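Local coordinates for serine protease inhibitor infestin (Triatoma infestans, PDB 2ERW), which inhibits coagulation factor XIIa, as one Kazal-type domain of a longer secreted protein that probably inhibits serine proteases, at residues G17-Y23 / V37-K41. Coordinates in Å, arbitrary orientation, origin at the centre of the assembly. Numbering follows the deposited sequence.
Sequences GSDGKTY and VPGLK
The turn of a short beta hairpin meets the post-helical loop of this Kazal-type domain. Residues 17-20 form a type I turn, closed by a hydrogen bond from Gly-20 N to Gly-17 O at 2.8 Å. Gly-17 N donates another to Lys-21 O at 2.8 Å. Residues 37-40 form a type II turn with Gly-39 at positive phi and Leu-40 N 3.1 Å from Val-37 O. The backbones come nearest at Ser-18 and Lys-41, CA to CA 5.2 Å. Gly-17 CA sits 3.2 Å from Lys-41 O in a CA-H...O contact; a CB here would clash with Leu-40 CD1. Ser-18 N donates to Lys-41 O at 2.8 Å, and Ser-18 OG (chi1 p) accepts from Lys-41 N at 2.9 Å. Asp-19, also p, points CB toward 37-41, yet its own hairpin holds the carboxylate. OD1 accepts from Lys-21 N at 3.0 Å, making an Asx turn, and OD2 from Tyr-23 OH at 2.6 Å. Asp-19 OD1 makes van der Waals contact with Leu-40 CD1 at 3.4 Å. Gly-20 has phi 78°, where a CB would jam against the preceding carbonyl. Tyr-23 is the Kazal-signature tyrosine between Cys-16 and Cys-27; its hydrogen bond to Asp-19 ties strand to turn. Tyr-23, chi1 m, reaches Leu-40, CZ to CD2 3.6 Å, and its OH is 3.9 Å from Val-37 CG2. Leu-40 (t, p) is the main apolar link. Strand 22-23 pairs antiparallel with 15-17 through backbone hydrogen bonds between Tyr-23 and Val-15. Tyr-23 and Leu-40 pack on Ala-32 of helix 26-35, so hairpin, loop and helix share one core.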
loop_
_atom_site.group_PDB
_atom_site.type_symbol
_atom_site.label_atom_id
_atom_site.label_comp_id
_atom_site.label_asym_id
_atom_site.label_seq_id
_atom_site.Cartn_x
_atom_site.Cartn_y
_atom_site.Cartn_z
ATOM N N GLY A 17 -2.268 -2.763 -2.574
ATOM C CA GLY A 17 -3.620 -2.284 -2.427
ATOM C C GLY A 17 -4.526 -2.735 -3.552
ATOM O O GLY A 17 -4.088 -3.095 -4.647
ATOM N N SER A 18 -5.816 -2.655 -3.278
ATOM C CA SER A 18 -6.808 -3.013 -4.251
ATOM C C SER A 18 -6.818 -2.043 -5.424
ATOM O O SER A 18 -7.448 -2.312 -6.442
ATOM C CB SER A 18 -8.169 -3.023 -3.577
ATOM O OG SER A 18 -8.413 -1.792 -2.930
ATOM N N ASP A 19 -6.127 -0.921 -5.277
ATOM C CA ASP A 19 -5.944 0.011 -6.373
ATOM C C ASP A 19 -4.786 -0.369 -7.278
ATOM O O ASP A 19 -4.479 0.345 -8.243
ATOM C CB ASP A 19 -5.745 1.431 -5.834
ATOM C CG ASP A 19 -4.577 1.545 -4.880
ATOM O OD1 ASP A 19 -3.942 0.532 -4.546
ATOM O OD2 ASP A 19 -4.294 2.685 -4.486
ATOM N N GLY A 20 -4.138 -1.484 -6.974
ATOM C CA GLY A 20 -2.996 -1.895 -7.758
ATOM C C GLY A 20 -1.733 -1.142 -7.421
ATOM O O GLY A 20 -0.746 -1.274 -8.120
ATOM N N LYS A 21 -1.763 -0.376 -6.329
ATOM C CA LYS A 21 -0.603 0.386 -5.897
ATOM C C LYS A 21 0.010 -0.289 -4.700
ATOM O O LYS A 21 -0.689 -0.755 -3.811
ATOM C CB LYS A 21 -1.019 1.793 -5.498
ATOM C CG LYS A 21 0.101 2.687 -5.059
ATOM C CD LYS A 21 -0.381 4.115 -4.935
ATOM C CE LYS A 21 0.745 5.052 -4.556
ATOM N NZ LYS A 21 0.356 6.482 -4.654
ATOM N N THR A 22 1.331 -0.332 -4.668
ATOM C CA THR A 22 2.032 -0.796 -3.509
ATOM C C THR A 22 2.075 0.293 -2.480
ATOM O O THR A 22 2.285 1.433 -2.773
ATOM C CB THR A 22 3.442 -1.181 -3.871
ATOM O OG1 THR A 22 3.372 -2.248 -4.824
ATOM C CG2 THR A 22 4.215 -1.634 -2.657
ATOM N N TYR A 23 1.840 -0.102 -1.244
ATOM C CA TYR A 23 1.999 0.806 -0.124
ATOM C C TYR A 23 3.174 0.360 0.702
ATOM O O TYR A 23 3.437 -0.837 0.839
ATOM C CB TYR A 23 0.703 0.857 0.685
ATOM C CG TYR A 23 -0.319 1.558 -0.130
ATOM C CD1 TYR A 23 -0.416 2.931 -0.078
ATOM C CD2 TYR A 23 -1.110 0.877 -1.023
ATOM C CE1 TYR A 23 -1.297 3.612 -0.868
ATOM C CE2 TYR A 23 -1.995 1.540 -1.839
ATOM C CZ TYR A 23 -2.092 2.914 -1.738
ATOM O OH TYR A 23 -2.937 3.633 -2.527
ATOM N N VAL A 37 -7.926 7.107 -1.292
ATOM C CA VAL A 37 -8.528 6.082 -2.139
ATOM C C VAL A 37 -9.656 5.433 -1.376
ATOM O O VAL A 37 -9.435 4.489 -0.624
ATOM C CB VAL A 37 -7.502 4.999 -2.530
ATOM C CG1 VAL A 37 -8.118 3.992 -3.492
ATOM C CG2 VAL A 37 -6.237 5.636 -3.123
ATOM N N PRO A 38 -10.874 5.939 -1.549
ATOM C CA PRO A 38 -11.982 5.322 -0.846
ATOM C C PRO A 38 -12.095 3.856 -1.183
ATOM O O PRO A 38 -12.019 3.473 -2.353
ATOM C CB PRO A 38 -13.185 6.057 -1.404
ATOM C CG PRO A 38 -12.618 7.371 -1.830
ATOM C CD PRO A 38 -11.298 7.096 -2.362
ATOM N N GLY A 39 -12.244 3.042 -0.149
ATOM C CA GLY A 39 -12.513 1.624 -0.340
ATOM C C GLY A 39 -11.234 0.842 -0.506
ATOM O O GLY A 39 -11.265 -0.355 -0.728
ATOM N N LEU A 40 -10.093 1.511 -0.399
ATOM C CA LEU A 40 -8.833 0.833 -0.591
ATOM C C LEU A 40 -8.689 -0.288 0.407
ATOM O O LEU A 40 -8.893 -0.092 1.598
ATOM C CB LEU A 40 -7.694 1.811 -0.387
ATOM C CG LEU A 40 -6.290 1.250 -0.562
ATOM C CD1 LEU A 40 -6.083 0.759 -1.968
ATOM C CD2 LEU A 40 -5.318 2.359 -0.240
ATOM N N LYS A 41 -8.287 -1.453 -0.092
ATOM C CA LYS A 41 -8.074 -2.606 0.761
ATOM C C LYS A 41 -6.711 -3.170 0.515
ATOM O O LYS A 41 -6.149 -3.048 -0.556
ATOM C CB LYS A 41 -9.071 -3.708 0.422
ATOM C CG LYS A 41 -10.529 -3.307 0.588
ATOM C CD LYS A 41 -10.849 -3.130 2.059
ATOM C CE LYS A 41 -12.343 -3.229 2.326
ATOM N NZ LYS A 41 -12.567 -3.182 3.798
#